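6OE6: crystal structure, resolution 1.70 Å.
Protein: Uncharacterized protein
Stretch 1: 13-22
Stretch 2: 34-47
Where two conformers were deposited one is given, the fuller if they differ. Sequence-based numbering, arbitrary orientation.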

ATOM      1  N   THR A  13      -8.307 -15.310   2.181  1.00 77.33           N
ATOM      2  CA  THR A  13      -7.406 -14.220   1.816  1.00 77.16           C
ATOM      3  C   THR A  13      -8.108 -12.862   1.921  1.00 76.09           C
ATOM      4  O   THR A  13      -9.283 -12.731   1.569  1.00 84.99           O
ATOM      5  CB  THR A  13      -6.847 -14.413   0.387  1.00 77.98           C
ATOM      6  OG1 THR A  13      -6.081 -13.262   0.005  1.00 78.07           O
ATOM      7  CG2 THR A  13      -7.978 -14.634  -0.615  1.00 79.51           C
ATOM      8  N   GLY A  14      -7.391 -11.859   2.425  1.00 62.64           N
ATOM      9  CA  GLY A  14      -7.934 -10.524   2.566  1.00 52.71           C
ATOM     10  C   GLY A  14      -7.851  -9.743   1.270  1.00 45.92           C
ATOM     11  O   GLY A  14      -7.454 -10.254   0.223  1.00 43.48           O
ATOM     12  N   GLU A  15      -8.220  -8.465   1.348  1.00 40.67           N
ATOM     13  CA  GLU A  15      -8.269  -7.613   0.164  1.00 41.96           C
ATOM     14  C   GLU A  15      -7.705  -6.240   0.476  1.00 41.66           C
ATOM     15  O   GLU A  15      -8.012  -5.675   1.530  1.00 36.87           O
ATOM     16  CB  GLU A  15      -9.704  -7.418  -0.348  1.00 46.05           C
ATOM     17  CG  GLU A  15     -10.314  -8.630  -1.029  1.00 59.17           C
ATOM     18  CD  GLU A  15     -11.740  -8.369  -1.488  1.00 74.91           C
ATOM     19  OE1 GLU A  15     -12.438  -7.558  -0.835  1.00 67.04           O
ATOM     20  OE2 GLU A  15     -12.158  -8.969  -2.505  1.00 82.19           O
ATOM     21  N   PHE A  16      -6.925  -5.694  -0.463  1.00 32.96           N
ATOM     22  CA  PHE A  16      -6.473  -4.301  -0.411  1.00 31.27           C
ATOM     23  C   PHE A  16      -7.311  -3.436  -1.350  1.00 34.01           C
ATOM     24  O   PHE A  16      -7.668  -3.864  -2.454  1.00 37.39           O
ATOM     25  CB  PHE A  16      -5.001  -4.168  -0.806  1.00 30.82           C
ATOM     26  CG  PHE A  16      -4.040  -4.755   0.189  1.00 31.11           C
ATOM     27  CD1 PHE A  16      -3.587  -3.992   1.254  1.00 29.15           C
ATOM     28  CD2 PHE A  16      -3.563  -6.053   0.036  1.00 37.19           C
ATOM     29  CE1 PHE A  16      -2.683  -4.511   2.188  1.00 33.47           C
ATOM     30  CE2 PHE A  16      -2.657  -6.592   0.935  1.00 30.75           C
ATOM     31  CZ  PHE A  16      -2.218  -5.819   2.037  1.00 30.26           C
ATOM     32  N   GLY A  17      -7.625  -2.214  -0.901  1.00 35.73           N
ATOM     33  CA  GLY A  17      -8.288  -1.241  -1.740  1.00 34.73           C
ATOM     34  C   GLY A  17      -7.562   0.086  -1.642  1.00 33.37           C
ATOM     35  O   GLY A  17      -6.876   0.358  -0.663  1.00 32.40           O
ATOM     36  N   TRP A  18      -7.727   0.918  -2.676  1.00 34.14           N
ATOM     37  CA  TRP A  18      -6.925   2.128  -2.801  1.00 29.93           C
ATOM     38  C   TRP A  18      -7.752   3.286  -3.327  1.00 31.89           C
ATOM     39  O   TRP A  18      -8.691   3.099  -4.105  1.00 35.23           O
ATOM     40  CB  TRP A  18      -5.724   1.914  -3.743  1.00 27.62           C
ATOM     41  CG  TRP A  18      -5.029   0.608  -3.484  1.00 29.17           C
ATOM     42  CD1 TRP A  18      -5.415  -0.634  -3.923  1.00 32.36           C
ATOM     43  CD2 TRP A  18      -3.847   0.410  -2.711  1.00 27.45           C
ATOM     44  NE1 TRP A  18      -4.537  -1.587  -3.473  1.00 28.20           N
ATOM     45  CE2 TRP A  18      -3.560  -0.969  -2.728  1.00 28.11           C
ATOM     46  CE3 TRP A  18      -2.996   1.268  -2.008  1.00 25.53           C
ATOM     47  CZ2 TRP A  18      -2.462  -1.512  -2.059  1.00 29.03           C
ATOM     48  CZ3 TRP A  18      -1.901   0.726  -1.352  1.00 25.46           C
ATOM     49  CH2 TRP A  18      -1.645  -0.649  -1.382  1.00 26.04           C
ATOM     50  N   VAL A  19      -7.370   4.494  -2.917  1.00 31.64           N
ATOM     51  CA  VAL A  19      -7.871   5.716  -3.547  1.00 33.07           C
ATOM     52  C   VAL A  19      -6.762   6.753  -3.466  1.00 36.10           C
ATOM     53  O   VAL A  19      -5.988   6.771  -2.506  1.00 31.03           O
ATOM     54  CB  VAL A  19      -9.189   6.219  -2.906  1.00 39.98           C
ATOM     55  CG1 VAL A  19      -9.002   6.559  -1.427  1.00 39.12           C
ATOM     56  CG2 VAL A  19      -9.711   7.427  -3.651  1.00 48.40           C
ATOM     57  N   LEU A  20      -6.642   7.572  -4.510  1.00 34.87           N
ATOM     58  CA  LEU A  20      -5.642   8.630  -4.559  1.00 33.95           C
ATOM     59  C   LEU A  20      -6.298   9.955  -4.191  1.00 37.84           C
ATOM     60  O   LEU A  20      -7.351  10.295  -4.741  1.00 48.57           O
ATOM     61  CB  LEU A  20      -5.014   8.717  -5.949  1.00 36.38           C
ATOM     62  CG  LEU A  20      -4.235   7.515  -6.458  1.00 35.03           C
ATOM     63  CD1 LEU A  20      -3.727   7.778  -7.854  1.00 39.34           C
ATOM     64  CD2 LEU A  20      -3.060   7.251  -5.511  1.00 34.75           C
ATOM     65  N   LEU A  21      -5.672  10.702  -3.275  1.00 36.99           N
ATOM     66  CA  LEU A  21      -6.239  11.938  -2.741  1.00 38.90           C
ATOM     67  C   LEU A  21      -5.352  13.132  -3.057  1.00 41.22           C
ATOM     68  O   LEU A  21      -4.132  13.079  -2.884  1.00 40.43           O
ATOM     69  CB  LEU A  21      -6.429  11.846  -1.230  1.00 49.35           C
ATOM     70  CG  LEU A  21      -7.690  11.186  -0.686  1.00 57.86           C
ATOM     71  CD1 LEU A  21      -8.004  11.798   0.680  1.00 57.73           C
ATOM     72  CD2 LEU A  21      -8.859  11.353  -1.642  1.00 61.23           C
ATOM     73  N   ASP A  22      -5.966  14.227  -3.492  1.00 61.73           N
ATOM     74  CA  ASP A  22      -5.240  15.477  -3.635  1.00 65.94           C
ATOM     75  C   ASP A  22      -5.354  16.246  -2.329  1.00 79.96           C
ATOM     76  O   ASP A  22      -6.466  16.539  -1.876  1.00 83.82           O
ATOM     77  CB  ASP A  22      -5.785  16.315  -4.788  1.00 75.06           C
ATOM     78  CG  ASP A  22      -4.826  17.405  -5.202  1.00 85.40           C
ATOM     79  OD1 ASP A  22      -4.087  17.200  -6.187  1.00 90.57           O
ATOM     80  OD2 ASP A  22      -4.786  18.451  -4.523  1.00 92.40           O
TER
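Stretch 2 (34-47) MTVGEYTITRKNLI

Stretch 2 runs antiparallel to the strand 15-21, so its sequence order reads stretch 1 backwards, from Leu21 at Met34 down to Gly14 at Arg43, before Leu46 turns back to Trp18. The part of stretch 2 that pairs as strand with stretch 1 is Thr40-Ile41; the flanking residues add side-chain contacts and further backbone hydrogen bonds from Thr42, and together the two stretches bury 704 Å².

Met34 opens the contact with an apolar end, although it is poorly ordered: its CE lies 3.9 Å from Leu21 CD1 and its SD 3.9 Å from Val19 CG1. Thr35 lies clear of stretch 1, Val36-Glu38 form a 3-10 turn, with Glu38 N bonded to Thr35 O at 2.8 Å and Tyr39 N to Val36 O at 3.2 Å, and contact resumes at Glu38 and Tyr39.

Tyr39, with chi1 m and phi/psi of -86/144, enters the extended region. Its CE1 packs 3.9 Å from Val19 CG1, so Val19 meets both Met34 and Tyr39. Thr40 and Trp18 form the hydrogen-bonded pair: Thr40 N donates to Trp18 O at 2.8 Å, almost linearly at 179°, and Thr40 O accepts from Trp18 N at 2.9 Å. A water joins this end of the pairing, donating to Trp18 O at 2.9 Å and Glu38 O at 3.1 Å while accepting from Thr40 OG1 at 2.7 Å.

Ile41 pairs with Gly17 in the non-hydrogen-bonded register, their CA atoms just 4.0 Å apart. The bare CA of Gly17 leaves room for both neighbours: an ideal CB would lie 2.6 Å from Ile41 CD1 in the conformer given, a clash, and a tight 3.0 Å from Tyr39 CB. Further out, Ile41 CG2 reaches Glu15 CD at 3.8 Å.

Thr42 is no longer strand, yet both of its backbone polar atoms are used. Its N donates to Phe16 O at 3.1 Å, a single further backbone bond beyond the last bridge, while its O accepts a hydrogen bond from Trp18 NE1 at 2.9 Å, near the plane of the ring. A buried tryptophan thus satisfies its one polar side-chain atom with main chain.

Arg43, chi1 p, extends back along the strand. Its NH2 donates to Gly14 O at 2.9 Å, near the guanidinium plane, and Phe16 CD2 lies over one face of the guanidinium, 4.0 Å from Arg43 NH2. A second water accepts from Arg43 NE at 3.2 Å and gives a weak bond to Gly14 O at 3.3 Å.

The modelled atoms of Lys44, and all of Asn45, stand clear before Leu46 returns, its CD1 3.5 Å from Trp18 CZ2 and its CD2 over one face of the indole. Ile47 lies beyond reach.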

ATOM      1  N   MET A  34     -13.911   9.245   4.945  1.00 88.14           N
ATOM      2  CA  MET A  34     -13.715   8.309   3.843  1.00 87.87           C
ATOM      3  C   MET A  34     -14.481   7.012   4.077  1.00 95.66           C
ATOM      4  O   MET A  34     -14.560   6.523   5.203  1.00 96.03           O
ATOM      5  CB  MET A  34     -12.234   8.015   3.653  1.00 82.13           C
ATOM      6  CG  MET A  34     -11.859   7.708   2.223  1.00 79.72           C
ATOM      7  SD  MET A  34     -10.113   8.030   1.965  1.00 84.85           S
ATOM      8  CE  MET A  34      -9.858   9.404   3.087  1.00 76.97           C
ATOM      9  N   THR A  35     -15.032   6.448   3.003  1.00 99.10           N
ATOM     10  CA  THR A  35     -15.952   5.325   3.101  1.00 96.92           C
ATOM     11  C   THR A  35     -15.454   4.152   2.267  1.00 89.54           C
ATOM     12  O   THR A  35     -14.787   4.335   1.245  1.00 91.38           O
ATOM     13  CB  THR A  35     -17.355   5.732   2.651  1.00 96.26           C
ATOM     14  OG1 THR A  35     -18.212   4.586   2.663  1.00 98.37           O
ATOM     15  CG2 THR A  35     -17.308   6.332   1.254  1.00 94.40           C
ATOM     16  N   VAL A  36     -15.808   2.941   2.714  1.00 80.69           N
ATOM     17  CA  VAL A  36     -15.270   1.712   2.129  1.00 72.69           C
ATOM     18  C   VAL A  36     -15.548   1.657   0.631  1.00 72.01           C
ATOM     19  O   VAL A  36     -14.708   1.199  -0.155  1.00 66.84           O
ATOM     20  CB  VAL A  36     -15.841   0.477   2.859  1.00 75.70           C
ATOM     21  CG1 VAL A  36     -15.300  -0.807   2.255  1.00 70.60           C
ATOM     22  CG2 VAL A  36     -15.514   0.530   4.339  1.00 76.52           C
ATOM     23  N   GLY A  37     -16.723   2.128   0.209  1.00 73.88           N
ATOM     24  CA  GLY A  37     -17.072   2.106  -1.200  1.00 70.12           C
ATOM     25  C   GLY A  37     -16.197   2.980  -2.075  1.00 67.74           C
ATOM     26  O   GLY A  37     -16.152   2.769  -3.291  1.00 73.45           O
ATOM     27  N   GLU A  38     -15.496   3.955  -1.488  1.00 57.86           N
ATOM     28  CA  GLU A  38     -14.648   4.835  -2.287  1.00 60.90           C
ATOM     29  C   GLU A  38     -13.385   4.141  -2.779  1.00 58.25           C
ATOM     30  O   GLU A  38     -12.747   4.632  -3.718  1.00 53.44           O
ATOM     31  CB  GLU A  38     -14.264   6.078  -1.481  1.00 64.05           C
ATOM     32  N   TYR A  39     -13.005   3.023  -2.171  1.00 45.38           N
ATOM     33  CA  TYR A  39     -11.747   2.365  -2.490  1.00 44.62           C
ATOM     34  C   TYR A  39     -11.916   1.419  -3.671  1.00 47.50           C
ATOM     35  O   TYR A  39     -12.948   0.755  -3.810  1.00 54.26           O
ATOM     36  CB  TYR A  39     -11.225   1.584  -1.283  1.00 43.56           C
ATOM     37  CG  TYR A  39     -10.827   2.423  -0.091  1.00 41.33           C
ATOM     38  CD1 TYR A  39      -9.527   2.894   0.044  1.00 34.37           C
ATOM     39  CD2 TYR A  39     -11.744   2.728   0.912  1.00 37.48           C
ATOM     40  CE1 TYR A  39      -9.142   3.641   1.129  1.00 32.82           C
ATOM     41  CE2 TYR A  39     -11.372   3.496   2.010  1.00 37.79           C
ATOM     42  CZ  TYR A  39     -10.066   3.939   2.118  1.00 36.67           C
ATOM     43  OH  TYR A  39      -9.673   4.682   3.206  1.00 37.73           O
ATOM     44  N   THR A  40     -10.882   1.336  -4.501  1.00 43.94           N
ATOM     45  CA  THR A  40     -10.838   0.390  -5.606  1.00 43.90           C
ATOM     46  C   THR A  40     -10.061  -0.844  -5.166  1.00 46.51           C
ATOM     47  O   THR A  40      -8.896  -0.735  -4.768  1.00 39.24           O
ATOM     48  CB  THR A  40     -10.219   1.039  -6.838  1.00 41.47           C
ATOM     49  OG1 THR A  40     -11.058   2.132  -7.238  1.00 40.95           O
ATOM     50  CG2 THR A  40     -10.121   0.034  -7.988  1.00 40.58           C
ATOM     51  N   ILE A  41     -10.708  -2.005  -5.243  1.00 47.01           N
ATOM     52  CA  ILE A  41     -10.169  -3.249  -4.698  0.76 50.47           C
ATOM     53  C   ILE A  41      -9.308  -3.928  -5.759  1.00 53.84           C
ATOM     54  O   ILE A  41      -9.824  -4.408  -6.771  1.00 49.00           O
ATOM     55  CB  ILE A  41     -11.288  -4.188  -4.232  0.76 51.47           C
ATOM     56  CG1 ILE A  41     -12.184  -3.505  -3.189  0.76 47.36           C
ATOM     57  CG2 ILE A  41     -10.696  -5.480  -3.688  0.76 53.26           C
ATOM     58  CD1 ILE A  41     -11.437  -2.987  -1.969  0.76 42.50           C
ATOM     59  N   THR A  42      -8.004  -3.997  -5.512  1.00 47.37           N
ATOM     60  CA  THR A  42      -7.096  -4.731  -6.389  1.00 46.06           C
ATOM     61  C   THR A  42      -5.717  -4.785  -5.750  1.00 46.88           C
ATOM     62  O   THR A  42      -5.352  -3.934  -4.934  1.00 41.20           O
ATOM     63  CB  THR A  42      -6.999  -4.105  -7.781  1.00 49.80           C
ATOM     64  OG1 THR A  42      -6.031  -4.828  -8.545  1.00 56.55           O
ATOM     65  CG2 THR A  42      -6.575  -2.647  -7.686  1.00 46.01           C
ATOM     66  N   ARG A  43      -4.947  -5.800  -6.145  1.00 43.59           N
ATOM     67  CA  ARG A  43      -3.582  -5.948  -5.662  1.00 42.05           C
ATOM     68  C   ARG A  43      -2.609  -6.175  -6.809  1.00 42.15           C
ATOM     69  O   ARG A  43      -1.494  -6.648  -6.577  1.00 46.28           O
ATOM     70  CB  ARG A  43      -3.486  -7.090  -4.640  1.00 42.18           C
ATOM     71  CG  ARG A  43      -3.933  -8.439  -5.187  1.00 49.85           C
ATOM     72  CD  ARG A  43      -3.611  -9.604  -4.251  1.00 50.81           C
ATOM     73  NE  ARG A  43      -4.439  -9.611  -3.044  1.00 47.85           N
ATOM     74  CZ  ARG A  43      -3.967  -9.714  -1.804  1.00 48.89           C
ATOM     75  NH1 ARG A  43      -2.661  -9.825  -1.589  1.00 52.32           N
ATOM     76  NH2 ARG A  43      -4.807  -9.719  -0.774  1.00 49.67           N
ATOM     77  N   LYS A  44      -3.013  -5.880  -8.047  1.00 46.09           N
ATOM     78  CA  LYS A  44      -2.200  -6.166  -9.222  1.00 47.12           C
ATOM     79  C   LYS A  44      -1.856  -4.886  -9.974  1.00 42.43           C
ATOM     80  O   LYS A  44      -2.701  -3.992 -10.125  1.00 41.34           O
ATOM     81  CB  LYS A  44      -2.916  -7.155 -10.176  1.00 48.76           C
ATOM     82  N   ASN A  45      -0.607  -4.815 -10.451  1.00 37.53           N
ATOM     83  CA  ASN A  45      -0.144  -3.751 -11.342  1.00 41.47           C
ATOM     84  C   ASN A  45      -0.408  -2.367 -10.749  1.00 42.40           C
ATOM     85  O   ASN A  45      -0.879  -1.458 -11.430  1.00 35.19           O
ATOM     86  CB  ASN A  45      -0.785  -3.872 -12.732  1.00 46.34           C
ATOM     87  CG  ASN A  45      -0.534  -5.229 -13.386  1.00 67.72           C
ATOM     88  OD1 ASN A  45      -1.473  -5.912 -13.804  1.00 71.86           O
ATOM     89  ND2 ASN A  45       0.732  -5.618 -13.483  1.00 76.86           N
ATOM     90  N   LEU A  46      -0.107  -2.199  -9.466  1.00 32.62           N
ATOM     91  CA  LEU A  46      -0.386  -0.929  -8.813  1.00 32.96           C
ATOM     92  C   LEU A  46       0.731   0.067  -9.119  1.00 31.33           C
ATOM     93  O   LEU A  46       1.907  -0.167  -8.777  1.00 31.24           O
ATOM     94  CB  LEU A  46      -0.552  -1.139  -7.315  1.00 29.41           C
ATOM     95  CG  LEU A  46      -1.687  -2.058  -6.865  1.00 33.21           C
ATOM     96  CD1 LEU A  46      -1.583  -2.256  -5.355  1.00 32.10           C
ATOM     97  CD2 LEU A  46      -3.041  -1.438  -7.222  1.00 32.22           C
ATOM     98  N   ILE A  47       0.359   1.160  -9.792  1.00 31.26           N
ATOM     99  CA  ILE A  47       1.283   2.201 -10.231  1.00 28.95           C
ATOM    100  C   ILE A  47       0.674   3.542  -9.847  1.00 30.45           C
ATOM    101  O   ILE A  47      -0.331   3.962 -10.430  1.00 31.71           O
ATOM    102  CB  ILE A  47       1.544   2.143 -11.742  1.00 35.03           C
ATOM    103  CG1 ILE A  47       2.136   0.785 -12.134  1.00 39.39           C
ATOM    104  CG2 ILE A  47       2.453   3.281 -12.170  1.00 37.51           C
ATOM    105  CD1 ILE A  47       2.272   0.635 -13.621  1.00 44.29           C
TER
HETATM  106  O   HOH W   1      -7.475 -10.594  -3.070  1.00 53.84           O
HETATM  107  O   HOH W   2     -10.491   4.453  -5.898  1.00 47.73           O